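Local coordinates for SusD family protein (Bacteroides uniformis, PDB 7KV1) that probably binds beta-glucan at the cell surface as a SusD-like glycan-binding protein of the gut microbiota, at residues L420-L434 and L446-R458. Residues are numbered along the deposited sequence; the frame is centred on the assembly and turned at random.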
ATOM      1  N   LEU A 420       5.325 -17.356 -14.129  1.00 20.34           N
ATOM      2  CA  LEU A 420       6.291 -18.367 -13.657  1.00 22.44           C
ATOM      3  C   LEU A 420       5.595 -19.339 -12.714  1.00 23.97           C
ATOM      4  O   LEU A 420       5.981 -20.502 -12.733  1.00 23.37           O
ATOM      5  CB  LEU A 420       7.490 -17.687 -13.007  1.00 22.42           C
ATOM      6  CG  LEU A 420       8.307 -16.820 -13.963  1.00 23.75           C
ATOM      7  CD1 LEU A 420       9.291 -15.977 -13.181  1.00 24.83           C
ATOM      8  CD2 LEU A 420       8.992 -17.663 -15.030  1.00 23.21           C
ATOM      9  N   ARG A 421       4.615 -18.919 -11.917  1.00 21.26           N
ATOM     10  CA  ARG A 421       4.061 -19.880 -10.925  1.00 22.27           C
ATOM     11  C   ARG A 421       2.908 -20.693 -11.527  1.00 22.53           C
ATOM     12  O   ARG A 421       2.315 -21.470 -10.778  1.00 23.27           O
ATOM     13  CB  ARG A 421       3.648 -19.183  -9.631  1.00 22.00           C
ATOM     14  CG  ARG A 421       4.789 -18.462  -8.945  1.00 20.97           C
ATOM     15  CD  ARG A 421       4.386 -17.613  -7.770  1.00 20.40           C
ATOM     16  NE  ARG A 421       3.838 -18.386  -6.676  1.00 19.48           N
ATOM     17  CZ  ARG A 421       3.273 -17.853  -5.590  1.00 19.55           C
ATOM     18  NH1 ARG A 421       3.189 -16.532  -5.432  1.00 17.64           N
ATOM     19  NH2 ARG A 421       2.788 -18.650  -4.666  1.00 19.32           N
ATOM     20  N   THR A 422       2.592 -20.544 -12.812  1.00 23.43           N
ATOM     21  CA  THR A 422       1.572 -21.376 -13.494  1.00 25.54           C
ATOM     22  C   THR A 422       2.245 -22.140 -14.648  1.00 27.30           C
ATOM     23  O   THR A 422       1.568 -22.432 -15.634  1.00 27.40           O
ATOM     24  CB  THR A 422       0.390 -20.498 -13.927  1.00 23.98           C
ATOM     25  OG1 THR A 422       0.868 -19.474 -14.789  1.00 24.22           O
ATOM     26  CG2 THR A 422      -0.336 -19.846 -12.766  1.00 26.23           C
ATOM     27  N   GLY A 423       3.561 -22.355 -14.558  1.00 28.13           N
ATOM     28  CA  GLY A 423       4.345 -23.172 -15.502  1.00 27.29           C
ATOM     29  C   GLY A 423       4.943 -22.364 -16.641  1.00 27.16           C
ATOM     30  O   GLY A 423       5.413 -22.990 -17.557  1.00 26.82           O
ATOM     31  N   GLY A 424       4.919 -21.024 -16.609  1.00 23.16           N
ATOM     32  CA  GLY A 424       5.391 -20.184 -17.725  1.00 23.50           C
ATOM     33  C   GLY A 424       6.892 -20.263 -17.914  1.00 22.70           C
ATOM     34  O   GLY A 424       7.645 -20.628 -16.963  1.00 24.80           O
ATOM     35  N   SER A 425       7.346 -19.933 -19.116  1.00 24.73           N
ATOM     36  CA  SER A 425       8.780 -20.005 -19.471  1.00 24.50           C
ATOM     37  C   SER A 425       9.543 -18.828 -18.831  1.00 23.10           C
ATOM     38  O   SER A 425       9.122 -17.645 -18.984  1.00 21.09           O
ATOM     39  CB  SER A 425       8.979 -20.016 -20.962  1.00 24.81           C
ATOM     40  OG  SER A 425      10.370 -19.952 -21.255  1.00 24.10           O
ATOM     41  N   GLY A 426      10.732 -19.133 -18.311  1.00 22.14           N
ATOM     42  CA  GLY A 426      11.673 -18.110 -17.863  1.00 23.04           C
ATOM     43  C   GLY A 426      12.184 -17.240 -19.005  1.00 23.38           C
ATOM     44  O   GLY A 426      12.807 -16.212 -18.684  1.00 20.48           O
ATOM     45  N   THR A 427      12.029 -17.635 -20.278  1.00 21.49           N
ATOM     46  CA  THR A 427      12.481 -16.802 -21.415  1.00 23.47           C
ATOM     47  C   THR A 427      11.250 -16.325 -22.175  1.00 23.45           C
ATOM     48  O   THR A 427      11.434 -15.699 -23.190  1.00 26.18           O
ATOM     49  CB  THR A 427      13.473 -17.543 -22.321  1.00 24.50           C
ATOM     50  OG1 THR A 427      12.836 -18.756 -22.740  1.00 22.99           O
ATOM     51  CG2 THR A 427      14.752 -17.866 -21.588  1.00 24.34           C
ATOM     52  N   GLY A 428      10.054 -16.544 -21.652  1.00 23.79           N
ATOM     53  CA  GLY A 428       8.811 -16.146 -22.338  1.00 23.92           C
ATOM     54  C   GLY A 428       8.322 -14.765 -21.917  1.00 25.01           C
ATOM     55  O   GLY A 428       9.151 -13.836 -21.704  1.00 21.37           O
ATOM     56  N   GLU A 429       7.002 -14.626 -21.783  1.00 23.65           N
ATOM     57  CA  GLU A 429       6.356 -13.344 -21.430  1.00 25.65           C
ATOM     58  C   GLU A 429       6.914 -12.826 -20.090  1.00 20.68           C
ATOM     59  O   GLU A 429       7.152 -11.646 -19.966  1.00 19.47           O
ATOM     60  CB  GLU A 429       4.863 -13.570 -21.264  1.00 27.98           C
ATOM     61  CG  GLU A 429       4.176 -13.971 -22.533  1.00 37.66           C
ATOM     62  CD  GLU A 429       2.691 -14.120 -22.267  1.00 40.11           C
ATOM     63  OE1 GLU A 429       2.320 -14.916 -21.358  1.00 40.57           O
ATOM     64  OE2 GLU A 429       1.936 -13.355 -22.891  1.00 52.93           O
ATOM     65  N   ALA A 430       7.217 -13.703 -19.140  1.00 21.35           N
ATOM     66  CA  ALA A 430       7.744 -13.258 -17.819  1.00 19.71           C
ATOM     67  C   ALA A 430       9.033 -12.450 -18.002  1.00 22.12           C
ATOM     68  O   ALA A 430       9.181 -11.382 -17.359  1.00 22.82           O
ATOM     69  CB  ALA A 430       7.942 -14.451 -16.958  1.00 21.17           C
ATOM     70  N   LYS A 431       9.911 -12.880 -18.913  1.00 21.41           N
ATOM     71  CA  LYS A 431      11.193 -12.185 -19.188  1.00 22.31           C
ATOM     72  C   LYS A 431      10.917 -10.854 -19.879  1.00 21.02           C
ATOM     73  O   LYS A 431      11.548  -9.865 -19.499  1.00 20.58           O
ATOM     74  CB  LYS A 431      12.105 -13.076 -20.041  1.00 22.96           C
ATOM     75  CG  LYS A 431      13.337 -12.410 -20.622  1.00 22.41           C
ATOM     76  CD  LYS A 431      14.141 -13.386 -21.492  1.00 24.67           C
ATOM     77  CE  LYS A 431      15.187 -12.717 -22.352  1.00 24.45           C
ATOM     78  NZ  LYS A 431      16.019 -13.751 -23.016  1.00 26.66           N
ATOM     79  N   THR A 432      10.045 -10.820 -20.889  1.00 21.40           N
ATOM     80  CA  THR A 432       9.671  -9.548 -21.565  1.00 21.27           C
ATOM     81  C   THR A 432       9.233  -8.494 -20.522  1.00 20.33           C
ATOM     82  O   THR A 432       9.738  -7.357 -20.536  1.00 18.94           O
ATOM     83  CB  THR A 432       8.558  -9.785 -22.576  1.00 21.87           C
ATOM     84  OG1 THR A 432       9.053 -10.772 -23.480  1.00 24.04           O
ATOM     85  CG2 THR A 432       8.169  -8.505 -23.289  1.00 26.03           C
ATOM     86  N   TRP A 433       8.295  -8.873 -19.665  1.00 19.90           N
ATOM     87  CA  TRP A 433       7.679  -7.972 -18.652  1.00 20.74           C
ATOM     88  C   TRP A 433       8.694  -7.512 -17.605  1.00 21.02           C
ATOM     89  O   TRP A 433       8.802  -6.272 -17.394  1.00 20.54           O
ATOM     90  CB  TRP A 433       6.498  -8.683 -18.004  1.00 19.86           C
ATOM     91  CG  TRP A 433       5.467  -9.042 -19.017  1.00 19.62           C
ATOM     92  CD1 TRP A 433       5.187  -8.370 -20.160  1.00 19.27           C
ATOM     93  CD2 TRP A 433       4.532 -10.124 -18.937  1.00 20.22           C
ATOM     94  NE1 TRP A 433       4.152  -8.983 -20.815  1.00 22.49           N
ATOM     95  CE2 TRP A 433       3.739 -10.065 -20.103  1.00 21.63           C
ATOM     96  CE3 TRP A 433       4.289 -11.134 -18.004  1.00 21.64           C
ATOM     97  CZ2 TRP A 433       2.712 -10.970 -20.353  1.00 20.97           C
ATOM     98  CZ3 TRP A 433       3.282 -12.042 -18.252  1.00 21.55           C
ATOM     99  CH2 TRP A 433       2.518 -11.962 -19.422  1.00 21.76           C
ATOM    100  N   LEU A 434       9.404  -8.436 -16.956  1.00 21.06           N
ATOM    101  CA  LEU A 434      10.416  -8.036 -15.942  1.00 20.76           C
ATOM    102  C   LEU A 434      11.467  -7.137 -16.604  1.00 21.38           C
ATOM    103  O   LEU A 434      11.837  -6.112 -15.994  1.00 18.66           O
ATOM    104  CB  LEU A 434      11.073  -9.257 -15.293  1.00 23.07           C
ATOM    105  CG  LEU A 434      12.008  -8.892 -14.136  1.00 27.00           C
ATOM    106  CD1 LEU A 434      11.755  -9.794 -12.942  1.00 30.16           C
ATOM    107  CD2 LEU A 434      13.457  -8.966 -14.558  1.00 28.79           C
ATOM    108  N   LEU A 446      17.499  -9.443 -17.918  1.00 24.34           N
ATOM    109  CA  LEU A 446      17.926 -10.812 -17.545  1.00 22.21           C
ATOM    110  C   LEU A 446      17.674 -11.726 -18.756  1.00 21.48           C
ATOM    111  O   LEU A 446      16.647 -11.557 -19.388  1.00 19.12           O
ATOM    112  CB  LEU A 446      17.151 -11.301 -16.321  1.00 22.17           C
ATOM    113  CG  LEU A 446      17.280 -10.433 -15.070  1.00 25.12           C
ATOM    114  CD1 LEU A 446      16.580 -11.071 -13.892  1.00 25.50           C
ATOM    115  CD2 LEU A 446      18.732 -10.181 -14.725  1.00 26.06           C
ATOM    116  N   ALA A 447      18.584 -12.657 -19.053  1.00 20.43           N
ATOM    117  CA  ALA A 447      18.418 -13.621 -20.178  1.00 21.90           C
ATOM    118  C   ALA A 447      17.415 -14.722 -19.827  1.00 20.75           C
ATOM    119  O   ALA A 447      16.885 -15.371 -20.737  1.00 23.25           O
ATOM    120  CB  ALA A 447      19.757 -14.206 -20.568  1.00 21.40           C
ATOM    121  N   ASN A 448      17.212 -14.985 -18.556  1.00 22.42           N
ATOM    122  CA  ASN A 448      16.242 -15.990 -18.060  1.00 24.49           C
ATOM    123  C   ASN A 448      15.716 -15.447 -16.727  1.00 24.20           C
ATOM    124  O   ASN A 448      16.524 -14.876 -16.005  1.00 27.08           O
ATOM    125  CB  ASN A 448      16.858 -17.383 -17.912  1.00 23.57           C
ATOM    126  CG  ASN A 448      15.848 -18.440 -17.486  1.00 26.21           C
ATOM    127  OD1 ASN A 448      14.867 -18.692 -18.169  1.00 29.23           O
ATOM    128  ND2 ASN A 448      16.059 -19.063 -16.343  1.00 28.40           N
ATOM    129  N   VAL A 449      14.429 -15.590 -16.439  1.00 22.28           N
ATOM    130  CA  VAL A 449      13.828 -14.980 -15.220  1.00 21.84           C
ATOM    131  C   VAL A 449      13.249 -16.099 -14.368  1.00 22.56           C
ATOM    132  O   VAL A 449      12.640 -17.062 -14.917  1.00 20.43           O
ATOM    133  CB  VAL A 449      12.814 -13.861 -15.534  1.00 24.60           C
ATOM    134  CG1 VAL A 449      13.445 -12.717 -16.307  1.00 25.13           C
ATOM    135  CG2 VAL A 449      11.598 -14.354 -16.300  1.00 29.64           C
ATOM    136  N   THR A 450      13.538 -16.032 -13.067  1.00 21.11           N
ATOM    137  CA  THR A 450      12.991 -16.940 -12.047  1.00 21.23           C
ATOM    138  C   THR A 450      12.072 -16.153 -11.102  1.00 19.61           C
ATOM    139  O   THR A 450      12.109 -14.908 -11.080  1.00 18.22           O
ATOM    140  CB  THR A 450      14.094 -17.580 -11.192  1.00 22.78           C
ATOM    141  OG1 THR A 450      14.612 -16.508 -10.411  1.00 21.80           O
ATOM    142  CG2 THR A 450      15.178 -18.266 -12.004  1.00 24.55           C
ATOM    143  N   VAL A 451      11.258 -16.857 -10.327  1.00 19.45           N
ATOM    144  CA  VAL A 451      10.339 -16.169  -9.380  1.00 22.21           C
ATOM    145  C   VAL A 451      11.162 -15.342  -8.376  1.00 21.29           C
ATOM    146  O   VAL A 451      10.735 -14.203  -8.076  1.00 20.25           O
ATOM    147  CB  VAL A 451       9.380 -17.140  -8.687  1.00 24.01           C
ATOM    148  CG1 VAL A 451       8.457 -16.390  -7.740  1.00 27.85           C
ATOM    149  CG2 VAL A 451       8.559 -17.862  -9.722  1.00 30.13           C
ATOM    150  N   ASP A 452      12.334 -15.820  -7.951  1.00 21.22           N
ATOM    151  CA  ASP A 452      13.201 -15.052  -7.016  1.00 20.44           C
ATOM    152  C   ASP A 452      13.666 -13.737  -7.648  1.00 21.32           C
ATOM    153  O   ASP A 452      13.667 -12.712  -6.944  1.00 15.90           O
ATOM    154  CB  ASP A 452      14.412 -15.826  -6.516  1.00 24.58           C
ATOM    155  CG  ASP A 452      14.983 -15.123  -5.271  1.00 27.19           C
ATOM    156  OD1 ASP A 452      14.232 -14.897  -4.277  1.00 24.72           O
ATOM    157  OD2 ASP A 452      16.118 -14.723  -5.342  1.00 26.49           O
ATOM    158  N   ASP A 453      13.993 -13.736  -8.943  1.00 19.69           N
ATOM    159  CA  ASP A 453      14.349 -12.486  -9.662  1.00 19.70           C
ATOM    160  C   ASP A 453      13.188 -11.485  -9.554  1.00 18.47           C
ATOM    161  O   ASP A 453      13.469 -10.286  -9.398  1.00 18.69           O
ATOM    162  CB  ASP A 453      14.663 -12.738 -11.143  1.00 21.38           C
ATOM    163  CG  ASP A 453      15.893 -13.602 -11.397  1.00 26.55           C
ATOM    164  OD1 ASP A 453      16.864 -13.462 -10.607  1.00 25.51           O
ATOM    165  OD2 ASP A 453      15.876 -14.421 -12.398  1.00 26.71           O
ATOM    166  N   VAL A 454      11.946 -11.936  -9.752  1.00 17.11           N
ATOM    167  CA  VAL A 454      10.759 -11.033  -9.683  1.00 16.96           C
ATOM    168  C   VAL A 454      10.677 -10.464  -8.258  1.00 16.83           C
ATOM    169  O   VAL A 454      10.540  -9.246  -8.111  1.00 19.08           O
ATOM    170  CB  VAL A 454       9.463 -11.724 -10.107  1.00 16.99           C
ATOM    171  CG1 VAL A 454       8.287 -10.750 -10.090  1.00 17.22           C
ATOM    172  CG2 VAL A 454       9.610 -12.389 -11.461  1.00 19.52           C
ATOM    173  N   LEU A 455      10.783 -11.293  -7.219  1.00 18.35           N
ATOM    174  CA  LEU A 455      10.720 -10.770  -5.830  1.00 17.98           C
ATOM    175  C   LEU A 455      11.842  -9.749  -5.605  1.00 19.23           C
ATOM    176  O   LEU A 455      11.617  -8.706  -4.908  1.00 18.25           O
ATOM    177  CB  LEU A 455      10.792 -11.951  -4.852  1.00 19.72           C
ATOM    178  CG  LEU A 455       9.686 -12.986  -4.997  1.00 18.73           C
ATOM    179  CD1 LEU A 455       9.891 -14.070  -3.976  1.00 19.84           C
ATOM    180  CD2 LEU A 455       8.292 -12.352  -4.858  1.00 19.10           C
ATOM    181  N   THR A 456      13.043  -9.995  -6.125  1.00 17.85           N
ATOM    182  CA  THR A 456      14.156  -9.023  -5.961  1.00 18.98           C
ATOM    183  C   THR A 456      13.795  -7.724  -6.667  1.00 19.14           C
ATOM    184  O   THR A 456      14.017  -6.650  -6.081  1.00 23.64           O
ATOM    185  CB  THR A 456      15.490  -9.600  -6.451  1.00 21.48           C
ATOM    186  OG1 THR A 456      15.764 -10.683  -5.564  1.00 21.36           O
ATOM    187  CG2 THR A 456      16.606  -8.571  -6.475  1.00 19.91           C
ATOM    188  N   GLU A 457      13.259  -7.802  -7.878  1.00 18.43           N
ATOM    189  CA  GLU A 457      12.888  -6.606  -8.663  1.00 19.13           C
ATOM    190  C   GLU A 457      11.803  -5.787  -7.947  1.00 17.95           C
ATOM    191  O   GLU A 457      11.899  -4.542  -7.938  1.00 16.32           O
ATOM    192  CB  GLU A 457      12.470  -6.975 -10.081  1.00 19.22           C
ATOM    193  CG  GLU A 457      12.671  -5.844 -11.045  1.00 21.01           C
ATOM    194  CD  GLU A 457      14.124  -5.458 -11.277  1.00 22.89           C
ATOM    195  OE1 GLU A 457      14.967  -6.380 -11.334  1.00 22.36           O
ATOM    196  OE2 GLU A 457      14.396  -4.226 -11.407  1.00 23.48           O
ATOM    197  N   ARG A 458      10.859  -6.447  -7.290  1.00 16.68           N
ATOM    198  CA  ARG A 458       9.824  -5.786  -6.480  1.00 19.07           C
ATOM    199  C   ARG A 458      10.502  -4.980  -5.365  1.00 18.28           C
ATOM    200  O   ARG A 458      10.028  -3.895  -5.073  1.00 17.56           O
ATOM    201  CB  ARG A 458       8.826  -6.815  -5.917  1.00 18.77           C
ATOM    202  CG  ARG A 458       7.928  -7.454  -6.964  1.00 19.07           C
ATOM    203  CD  ARG A 458       7.024  -8.489  -6.334  1.00 17.54           C
ATOM    204  NE  ARG A 458       6.000  -7.784  -5.603  1.00 18.08           N
ATOM    205  CZ  ARG A 458       4.846  -7.369  -6.128  1.00 20.55           C
ATOM    206  NH1 ARG A 458       4.545  -7.634  -7.379  1.00 20.91           N
ATOM    207  NH2 ARG A 458       3.987  -6.685  -5.409  1.00 19.26           N
TER
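Consecutive helices 408-420, 429-440 and 451-461 belong to the helical region of the SusD family, a member of the TPR clan; here the segment 446-458 runs from a loop into the third helix and packs against the end of helix 408-420 (L420), the turn after it (G426) and the start of helix 429-440 (K431, L434). The short segments 429-434 and 451-458 run nearly parallel, at 17°, with axes 11.4 Å apart, a gap spanned by L434 CD1, which reaches V454 CA at 3.6 Å. L434 holds CG anti to the backbone N (chi1 -174°), carrying the branch point toward 446-458, and an unusual chi2 of 134° parts CD1 from CD2, which meets L446 CD1. V449, a loop residue, lies over the first turn of helix 429-440: its CG2 sits 3.4 Å from K431 N and also touches A430 CB, while CG1 faces K431 CA. Its backbone N donates to G426 O over 2.8 Å, fastening the loop to the turn. At the end of helix 408-420, L420 presses CB against V451 CG2 at a tight 3.5 Å, and its CD1 lies over the T450 carbonyl carbon and touches V454 CG2. The helix start beside it carries a capping box, in which D453 N donates to T450 OG1 and T450 N to D453 OD2. K431 stretches its extended chain alongside the carbonyls of L446 and A447, and NZ donates to A447 O at 2.9 Å from above the carbonyl plane. Cut back to alanine, K431 would probably leave A447 O without its ammonium partner and uncover the loop backbone along which the methylenes lie. Aliphatic side chains thus fill the buried side, where salt bridges to R353 and R438 hold the E457 carboxylate, while one main-chain and one lysine bond, donated in opposite directions across the contact, fasten the loop at its more exposed margin.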